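Local coordinates for glucoamylase (Thermoanaerobacterium thermosaccharolyticum, PDB 1LF6), which hydrolyses terminal alpha-1,4-linked glucose units one after another from the non-reducing ends of glucan chains, releasing beta-D-glucose, at residues 45-51 against 309-314; 60-64 against 320-324; 41-45 against 276-280. All coordinates share one frame; numbering follows the deposited sequence.

Overall arrangement
All three contacts gather round strands 39-42, 51-55 and 58-63 of the N-terminal beta-sandwich and the loop after the first of these. Contacts 1 and 2 join it to the long loop between helices 296-306 and 342-355 of the catalytic barrel, whereas contact 3 sets helix 269-284 against the end of edge strand 39-42 and the loop beyond. Contact 2 is wholly buried, about 8 Å from the centre of the chain, and works through water and an aromatic face. Contact 1, only partly buried, depends on lysines; contact 3, buried but farther from that centre, depends on direct bonds to backbone carbonyls and on an indole. Contacts 1 and 3 share N45; contacts 1 and 2 meet at W51 O and Y63 N.

Contact 1. Residues 45-51 against 309-314; sequences NYVSKVW and EDKTNK
K311 pushes its whole side chain into the turn formed by residues 45-51, at the seam between the N-terminal beta-sandwich and the (alpha/alpha) barrel of this family 15 glucoamylase. Segment 309-314 follows barrel helix 296-306, and the lysine is its main probe into the other domain. Its CB starts beside the Y46 ring, 3.8 Å from CD2. CG then meets the indole of W51, 3.5 Å from CZ2. CD passes on to the turn carbonyls, 3.3 Å from N45 O, while CE lies over one face of the indole, displaced toward its rim. With chi2, chi3 and chi4 all near 180°, the chain is stretched straight, which carries NZ the full length of the lysine to S48 O at 2.6 Å. That bond runs nearly along the carbonyl axis; a second one, to N45 O, is weak. T42 OG1 and A43 O also bond this ammonium, so the buried charge is wrapped in oxygen atoms of the sandwich.

Nearer the surface, Y46 is held on two sides. Its OH donates to E309 OE1 at 2.7 Å, on the syn side of the carboxylate but 28° out of its plane, and R363 forms a salt bridge with OE2 of the same glutamate. K314 lies over one face of the ring: CE sits 3.6 Å from the centroid, almost exactly on the ring normal, and NZ makes a cation-pi contact. Within the loop, the K49 chain bends at chi4 and its NZ donates to Y46 O. On the barrel side D310 OD2 closes an Asx motif, accepting from N313 N at 2.8 Å.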
loop_
_atom_site.group_PDB
_atom_site.type_symbol
_atom_site.label_atom_id
_atom_site.label_comp_id
_atom_site.label_asym_id
_atom_site.label_seq_id
_atom_site.Cartn_x
_atom_site.Cartn_y
_atom_site.Cartn_z
ATOM N N ASN A 45 17.041 -4.620 -3.725
ATOM C CA ASN A 45 18.170 -3.828 -4.207
ATOM C C ASN A 45 17.622 -2.723 -5.102
ATOM O O ASN A 45 16.456 -2.766 -5.494
ATOM C CB ASN A 45 19.195 -4.692 -4.972
ATOM C CG ASN A 45 18.637 -5.308 -6.251
ATOM O OD1 ASN A 45 18.466 -6.520 -6.342
ATOM N ND2 ASN A 45 18.372 -4.476 -7.249
ATOM N N TYR A 46 18.454 -1.741 -5.424
ATOM C CA TYR A 46 18.017 -0.622 -6.252
ATOM C C TYR A 46 18.200 -0.813 -7.753
ATOM O O TYR A 46 17.690 -0.027 -8.552
ATOM C CB TYR A 46 18.719 0.663 -5.797
ATOM C CG TYR A 46 18.341 1.074 -4.388
ATOM C CD1 TYR A 46 19.207 0.859 -3.315
ATOM C CD2 TYR A 46 17.095 1.640 -4.125
ATOM C CE1 TYR A 46 18.835 1.198 -2.010
ATOM C CE2 TYR A 46 16.713 1.979 -2.831
ATOM C CZ TYR A 46 17.582 1.759 -1.780
ATOM O OH TYR A 46 17.195 2.102 -0.504
ATOM N N VAL A 47 18.909 -1.870 -8.134
ATOM C CA VAL A 47 19.156 -2.162 -9.540
ATOM C C VAL A 47 17.896 -2.652 -10.253
ATOM O O VAL A 47 17.498 -2.093 -11.276
ATOM C CB VAL A 47 20.261 -3.234 -9.699
ATOM C CG1 VAL A 47 20.580 -3.437 -11.175
ATOM C CG2 VAL A 47 21.511 -2.816 -8.929
ATOM N N SER A 48 17.274 -3.696 -9.712
ATOM C CA SER A 48 16.064 -4.263 -10.304
ATOM C C SER A 48 14.862 -3.384 -9.977
ATOM O O SER A 48 14.258 -3.517 -8.911
ATOM C CB SER A 48 15.833 -5.678 -9.770
ATOM O OG SER A 48 14.688 -6.267 -10.372
ATOM N N LYS A 49 14.522 -2.491 -10.902
ATOM C CA LYS A 49 13.410 -1.572 -10.710
ATOM C C LYS A 49 12.073 -2.111 -11.209
ATOM O O LYS A 49 11.440 -1.528 -12.087
ATOM C CB LYS A 49 13.722 -0.231 -11.382
ATOM C CG LYS A 49 15.022 0.419 -10.909
ATOM C CD LYS A 49 15.086 1.877 -11.346
ATOM C CE LYS A 49 16.491 2.450 -11.237
ATOM N NZ LYS A 49 17.192 2.113 -9.977
ATOM N N VAL A 50 11.653 -3.232 -10.634
ATOM C CA VAL A 50 10.389 -3.875 -10.975
ATOM C C VAL A 50 9.679 -4.332 -9.701
ATOM O O VAL A 50 10.284 -4.969 -8.840
ATOM C CB VAL A 50 10.610 -5.123 -11.867
ATOM C CG1 VAL A 50 9.293 -5.872 -12.060
ATOM C CG2 VAL A 50 11.184 -4.704 -13.219
ATOM N N TRP A 51 8.395 -4.007 -9.592
ATOM C CA TRP A 51 7.583 -4.397 -8.444
ATOM C C TRP A 51 6.388 -5.171 -8.971
ATOM O O TRP A 51 5.889 -4.868 -10.049
ATOM C CB TRP A 51 7.033 -3.173 -7.709
ATOM C CG TRP A 51 8.028 -2.331 -6.982
ATOM C CD1 TRP A 51 8.250 -2.305 -5.636
ATOM C CD2 TRP A 51 8.861 -1.316 -7.547
ATOM N NE1 TRP A 51 9.163 -1.326 -5.326
ATOM C CE2 TRP A 51 9.555 -0.704 -6.481
ATOM C CE3 TRP A 51 9.088 -0.862 -8.856
ATOM C CZ2 TRP A 51 10.460 0.346 -6.681
ATOM C CZ3 TRP A 51 9.987 0.178 -9.054
ATOM C CH2 TRP A 51 10.662 0.771 -7.970
ATOM N N GLU A 309 9.512 1.464 -1.082
ATOM C CA GLU A 309 10.320 2.641 -1.376
ATOM C C GLU A 309 10.592 2.714 -2.875
ATOM O O GLU A 309 10.788 1.686 -3.517
ATOM C CB GLU A 309 11.660 2.563 -0.630
ATOM C CG GLU A 309 12.657 3.664 -0.983
ATOM C CD GLU A 309 14.016 3.479 -0.318
ATOM O OE1 GLU A 309 14.537 2.344 -0.336
ATOM O OE2 GLU A 309 14.565 4.467 0.209
ATOM N N ASP A 310 10.590 3.916 -3.444
ATOM C CA ASP A 310 10.910 4.028 -4.856
ATOM C C ASP A 310 12.407 3.761 -4.913
ATOM O O ASP A 310 13.126 4.025 -3.946
ATOM C CB ASP A 310 10.610 5.424 -5.406
ATOM C CG ASP A 310 10.888 5.525 -6.911
ATOM O OD1 ASP A 310 10.339 4.700 -7.674
ATOM O OD2 ASP A 310 11.655 6.420 -7.319
ATOM N N LYS A 311 12.884 3.226 -6.031
ATOM C CA LYS A 311 14.302 2.918 -6.139
ATOM C C LYS A 311 15.129 4.017 -6.798
ATOM O O LYS A 311 16.349 3.904 -6.902
ATOM C CB LYS A 311 14.475 1.580 -6.858
ATOM C CG LYS A 311 13.864 0.434 -6.061
ATOM C CD LYS A 311 13.992 -0.917 -6.741
ATOM C CE LYS A 311 13.432 -2.014 -5.836
ATOM N NZ LYS A 311 13.613 -3.389 -6.366
ATOM N N THR A 312 14.463 5.087 -7.224
ATOM C CA THR A 312 15.147 6.211 -7.848
ATOM C C THR A 312 15.116 7.381 -6.863
ATOM O O THR A 312 16.140 8.001 -6.585
ATOM C CB THR A 312 14.466 6.609 -9.167
ATOM O OG1 THR A 312 14.375 5.458 -10.014
ATOM C CG2 THR A 312 15.273 7.691 -9.885
ATOM N N ASN A 313 13.931 7.678 -6.337
ATOM C CA ASN A 313 13.782 8.741 -5.347
ATOM C C ASN A 313 13.771 8.037 -3.998
ATOM O O ASN A 313 12.707 7.724 -3.456
ATOM C CB ASN A 313 12.466 9.499 -5.555
ATOM C CG ASN A 313 12.587 10.610 -6.582
ATOM O OD1 ASN A 313 13.141 11.674 -6.301
ATOM N ND2 ASN A 313 12.077 10.365 -7.779
ATOM N N LYS A 314 14.963 7.766 -3.471
ATOM C CA LYS A 314 15.090 7.069 -2.197
ATOM C C LYS A 314 14.459 7.839 -1.045
ATOM O O LYS A 314 14.545 9.062 -0.976
ATOM C CB LYS A 314 16.566 6.785 -1.900
ATOM C CG LYS A 314 17.237 5.877 -2.927
ATOM C CD LYS A 314 18.683 5.600 -2.560
ATOM C CE LYS A 314 19.354 4.714 -3.597
ATOM N NZ LYS A 314 20.793 4.497 -3.285
HETATM O O HOH W 1 11.316 -0.739 -2.776
#

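Contact 2. Residues 60-64 against 320-324; sequences SEVYY and SLSIP
Y63 and L321 meet where strand 58-63 of the N-terminal sandwich faces the loop leading to barrel helix 342-355, a wholly buried piece of the interface between the two domains. The two side chains run alongside each other with opposite headings. L321 CD1 rests over one face of the phenol, 3.8 Å from the ring centroid and displaced toward the rim, in a CH-pi contact. With CG anti to the backbone N (chi1 -163°), the leucine branch reaches across to the tyrosine, while W51 and T53 of the neighbouring strand also touch it.

The phenol oxygen sits among polar partners. Water 3 lies at the ring edge, in its plane, 2.6 Å from Y63 OH, and donates to L321 O at 2.7 Å and to E61 OE1. H338 NE2 also bonds the same hydroxyl. A phenylalanine here would keep the apolar face for L321 but would probably leave water 3 and H338 each short of a hydrogen-bonding partner.

I323, two residues on from L321, completes the contact. Its CD1 reaches E61 OE2 at 3.8 Å, an apolar tip against a carboxylate whose charge is met elsewhere, by K37 at OE1, while A33 N bonds OE2. The glutamate chain bends at chi2 (88°), which turns the carboxylate toward the loop and its waters. The I323 side chain is about 7 Å from that of W325, which probably binds substrate, so this interface is probably near the substrate pocket. Water 2 joins the backbone to this arrangement, accepting from I323 N at 2.8 Å.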
loop_
_atom_site.group_PDB
_atom_site.type_symbol
_atom_site.label_atom_id
_atom_site.label_comp_id
_atom_site.label_asym_id
_atom_site.label_seq_id
_atom_site.Cartn_x
_atom_site.Cartn_y
_atom_site.Cartn_z
ATOM N N SER A 60 -1.109 -9.268 -10.613
ATOM C CA SER A 60 -1.959 -8.130 -10.927
ATOM C C SER A 60 -1.042 -7.005 -11.414
ATOM O O SER A 60 -0.254 -7.211 -12.339
ATOM C CB SER A 60 -2.777 -7.708 -9.696
ATOM O OG SER A 60 -1.991 -7.669 -8.517
ATOM N N GLU A 61 -1.119 -5.829 -10.804
ATOM C CA GLU A 61 -0.270 -4.721 -11.235
ATOM C C GLU A 61 1.229 -5.001 -11.102
ATOM O O GLU A 61 1.678 -5.628 -10.138
ATOM C CB GLU A 61 -0.582 -3.444 -10.446
ATOM C CG GLU A 61 -1.920 -2.791 -10.744
ATOM C CD GLU A 61 -3.050 -3.340 -9.894
ATOM O OE1 GLU A 61 -2.772 -4.113 -8.961
ATOM O OE2 GLU A 61 -4.219 -2.987 -10.160
ATOM N N VAL A 62 1.993 -4.536 -12.089
ATOM C CA VAL A 62 3.444 -4.680 -12.093
ATOM C C VAL A 62 3.976 -3.284 -12.372
ATOM O O VAL A 62 3.495 -2.597 -13.277
ATOM C CB VAL A 62 3.939 -5.657 -13.191
ATOM C CG1 VAL A 62 5.448 -5.832 -13.079
ATOM C CG2 VAL A 62 3.247 -7.006 -13.049
ATOM N N TYR A 63 4.971 -2.868 -11.601
ATOM C CA TYR A 63 5.531 -1.525 -11.724
ATOM C C TYR A 63 6.958 -1.453 -12.251
ATOM O O TYR A 63 7.796 -2.297 -11.928
ATOM C CB TYR A 63 5.471 -0.839 -10.357
ATOM C CG TYR A 63 4.073 -0.743 -9.786
ATOM C CD1 TYR A 63 3.394 0.476 -9.750
ATOM C CD2 TYR A 63 3.418 -1.875 -9.303
ATOM C CE1 TYR A 63 2.094 0.564 -9.249
ATOM C CE2 TYR A 63 2.118 -1.800 -8.801
ATOM C CZ TYR A 63 1.463 -0.579 -8.777
ATOM O OH TYR A 63 0.177 -0.504 -8.278
ATOM N N TYR A 64 7.217 -0.414 -13.044
ATOM C CA TYR A 64 8.522 -0.142 -13.639
ATOM C C TYR A 64 8.461 1.181 -14.396
ATOM O O TYR A 64 7.480 1.463 -15.084
ATOM C CB TYR A 64 8.939 -1.264 -14.608
ATOM C CG TYR A 64 9.986 -0.831 -15.622
ATOM C CD1 TYR A 64 9.615 -0.196 -16.808
ATOM C CD2 TYR A 64 11.348 -1.012 -15.374
ATOM C CE1 TYR A 64 10.567 0.248 -17.721
ATOM C CE2 TYR A 64 12.315 -0.569 -16.285
ATOM C CZ TYR A 64 11.913 0.060 -17.455
ATOM O OH TYR A 64 12.851 0.501 -18.363
ATOM N N SER A 320 0.381 2.641 -0.247
ATOM C CA SER A 320 -0.035 1.278 -0.552
ATOM C C SER A 320 0.229 0.941 -2.012
ATOM O O SER A 320 -0.043 1.747 -2.904
ATOM C CB SER A 320 -1.523 1.096 -0.255
ATOM O OG SER A 320 -1.929 -0.228 -0.568
ATOM N N LEU A 321 0.757 -0.252 -2.260
ATOM C CA LEU A 321 1.035 -0.659 -3.627
ATOM C C LEU A 321 -0.211 -1.297 -4.238
ATOM O O LEU A 321 -0.172 -2.422 -4.719
ATOM C CB LEU A 321 2.214 -1.642 -3.665
ATOM C CG LEU A 321 2.878 -1.854 -5.032
ATOM C CD1 LEU A 321 3.405 -0.527 -5.577
ATOM C CD2 LEU A 321 4.016 -2.852 -4.890
ATOM N N SER A 322 -1.322 -0.572 -4.196
ATOM C CA SER A 322 -2.569 -1.058 -4.762
ATOM C C SER A 322 -3.414 0.108 -5.246
ATOM O O SER A 322 -3.078 1.267 -5.014
ATOM C CB SER A 322 -3.360 -1.869 -3.728
ATOM O OG SER A 322 -3.813 -1.062 -2.652
ATOM N N ILE A 323 -4.507 -0.213 -5.925
ATOM C CA ILE A 323 -5.431 0.783 -6.442
ATOM C C ILE A 323 -6.809 0.415 -5.902
ATOM O O ILE A 323 -7.578 -0.280 -6.565
ATOM C CB ILE A 323 -5.449 0.758 -7.978
ATOM C CG1 ILE A 323 -4.038 1.034 -8.502
ATOM C CG2 ILE A 323 -6.449 1.775 -8.509
ATOM C CD1 ILE A 323 -3.881 0.835 -9.983
ATOM N N PRO A 324 -7.136 0.881 -4.686
ATOM C CA PRO A 324 -8.423 0.597 -4.041
ATOM C C PRO A 324 -9.635 0.597 -4.962
ATOM O O PRO A 324 -9.807 1.490 -5.792
ATOM C CB PRO A 324 -8.511 1.658 -2.938
ATOM C CG PRO A 324 -7.589 2.740 -3.408
ATOM C CD PRO A 324 -6.436 1.957 -3.972
HETATM O O HOH W 2 -5.146 -2.639 -7.138
HETATM O O HOH W 3 -0.921 -2.660 -7.260
#

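Contact 3. Residues 41-45 against 276-280; sequences GTANN and YIDEW
W280 turns one face of its indole to N44, whose CB lies 3.6 Å from the centroid of the six-membered ring, nearly over its centre. At the indole edge, in the ring plane, is T42 O, to which NE1 donates at 2.7 Å; the N-H points at it with a bend (134°), although the nitrogen stands almost straight in front of the carbonyl. The Y276 ring has W280 CD1 over a face, offset toward the rim, and water 4 also lies above the ring plane near the rim.

N44 also grips the helix backbone. Its CG is anti to the backbone nitrogen (chi1 174°), which swings the amide out over the indole with the two planes only 18° apart. From there ND2 donates to E279 O at 2.9 Å, coming in from well above the carbonyl plane.

These bonds fasten helix 269-284 to the end of strand 39-42, the outermost strand of the seven-stranded sheet in the N-terminal sandwich, and to the loop that follows it. The helix lies in the part of the chain that leads from the sandwich to barrel helix 296-306, whose M303 and K306 touch W280 too.

The Y276 hydroxyl takes a weak bond from T42 N, while L105 O is its stronger partner. G41 passes close by, its CA 3.9 Å from Y276 OH, and a CB there would clash with that oxygen. Water 4 links loop and helix: it accepts from N44 N at 2.7 Å and donates to Y276 O and to E279 OE2.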
loop_
_atom_site.group_PDB
_atom_site.type_symbol
_atom_site.label_atom_id
_atom_site.label_comp_id
_atom_site.label_asym_id
_atom_site.label_seq_id
_atom_site.Cartn_x
_atom_site.Cartn_y
_atom_site.Cartn_z
ATOM N N GLY A 41 5.880 -7.730 -4.051
ATOM C CA GLY A 41 7.305 -7.990 -3.998
ATOM C C GLY A 41 8.166 -7.196 -4.954
ATOM O O GLY A 41 7.680 -6.520 -5.854
ATOM N N THR A 42 9.469 -7.299 -4.739
ATOM C CA THR A 42 10.458 -6.620 -5.555
ATOM C C THR A 42 11.804 -7.101 -5.031
ATOM O O THR A 42 11.897 -7.569 -3.893
ATOM C CB THR A 42 10.357 -5.084 -5.399
ATOM O OG1 THR A 42 11.202 -4.443 -6.361
ATOM C CG2 THR A 42 10.771 -4.658 -3.999
ATOM N N ALA A 43 12.841 -7.012 -5.855
ATOM C CA ALA A 43 14.159 -7.440 -5.414
ATOM C C ALA A 43 14.605 -6.457 -4.344
ATOM O O ALA A 43 14.289 -5.267 -4.414
ATOM C CB ALA A 43 15.143 -7.432 -6.584
ATOM N N ASN A 44 15.328 -6.957 -3.351
ATOM C CA ASN A 44 15.813 -6.113 -2.267
ATOM C C ASN A 44 17.114 -5.394 -2.648
ATOM O O ASN A 44 18.154 -5.553 -2.006
ATOM C CB ASN A 44 15.988 -6.960 -0.994
ATOM C CG ASN A 44 16.626 -6.189 0.150
ATOM O OD1 ASN A 44 16.386 -4.999 0.333
ATOM N ND2 ASN A 44 17.438 -6.880 0.938
ATOM N N ASN A 45 17.041 -4.620 -3.725
ATOM C CA ASN A 45 18.170 -3.828 -4.207
ATOM C C ASN A 45 17.622 -2.723 -5.102
ATOM O O ASN A 45 16.456 -2.766 -5.494
ATOM C CB ASN A 45 19.195 -4.692 -4.972
ATOM C CG ASN A 45 18.637 -5.308 -6.251
ATOM O OD1 ASN A 45 18.466 -6.520 -6.342
ATOM N ND2 ASN A 45 18.372 -4.476 -7.249
ATOM N N TYR A 276 17.227 -14.316 -5.084
ATOM C CA TYR A 276 16.142 -13.422 -4.702
ATOM C C TYR A 276 15.872 -13.600 -3.215
ATOM O O TYR A 276 15.821 -12.626 -2.457
ATOM C CB TYR A 276 14.879 -13.748 -5.509
ATOM C CG TYR A 276 13.686 -12.864 -5.202
ATOM C CD1 TYR A 276 13.508 -11.640 -5.846
ATOM C CD2 TYR A 276 12.728 -13.258 -4.268
ATOM C CE1 TYR A 276 12.397 -10.827 -5.568
ATOM C CE2 TYR A 276 11.619 -12.457 -3.981
ATOM C CZ TYR A 276 11.460 -11.247 -4.635
ATOM O OH TYR A 276 10.361 -10.466 -4.353
ATOM N N ILE A 277 15.728 -14.857 -2.804
ATOM C CA ILE A 277 15.461 -15.197 -1.410
ATOM C C ILE A 277 16.588 -14.773 -0.469
ATOM O O ILE A 277 16.331 -14.186 0.583
ATOM C CB ILE A 277 15.219 -16.720 -1.254
ATOM C CG1 ILE A 277 13.972 -17.125 -2.039
ATOM C CG2 ILE A 277 15.065 -17.085 0.217
ATOM C CD1 ILE A 277 13.754 -18.631 -2.120
ATOM N N ASP A 278 17.832 -15.066 -0.846
ATOM C CA ASP A 278 18.983 -14.716 -0.014
ATOM C C ASP A 278 19.070 -13.218 0.260
ATOM O O ASP A 278 19.374 -12.802 1.377
ATOM C CB ASP A 278 20.299 -15.171 -0.664
ATOM C CG ASP A 278 20.415 -16.679 -0.766
ATOM O OD1 ASP A 278 19.951 -17.381 0.159
ATOM O OD2 ASP A 278 20.989 -17.164 -1.766
ATOM N N GLU A 279 18.815 -12.412 -0.765
ATOM C CA GLU A 279 18.878 -10.964 -0.614
ATOM C C GLU A 279 17.879 -10.481 0.430
ATOM O O GLU A 279 18.199 -9.631 1.267
ATOM C CB GLU A 279 18.605 -10.276 -1.953
ATOM C CG GLU A 279 19.620 -9.200 -2.297
ATOM C CD GLU A 279 19.367 -8.542 -3.645
ATOM O OE1 GLU A 279 20.211 -7.723 -4.072
ATOM O OE2 GLU A 279 18.331 -8.836 -4.277
ATOM N N TRP A 280 16.668 -11.028 0.376
ATOM C CA TRP A 280 15.620 -10.666 1.319
ATOM C C TRP A 280 15.902 -11.212 2.715
ATOM O O TRP A 280 15.611 -10.557 3.714
ATOM C CB TRP A 280 14.265 -11.184 0.824
ATOM C CG TRP A 280 13.550 -10.205 -0.048
ATOM C CD1 TRP A 280 13.164 -10.385 -1.346
ATOM C CD2 TRP A 280 13.160 -8.873 0.306
ATOM N NE1 TRP A 280 12.560 -9.246 -1.824
ATOM C CE2 TRP A 280 12.544 -8.302 -0.828
ATOM C CE3 TRP A 280 13.273 -8.106 1.476
ATOM C CZ2 TRP A 280 12.041 -6.997 -0.830
ATOM C CZ3 TRP A 280 12.776 -6.810 1.476
ATOM C CH2 TRP A 280 12.166 -6.268 0.328
HETATM O O HOH W 4 15.728 -9.656 -3.297
#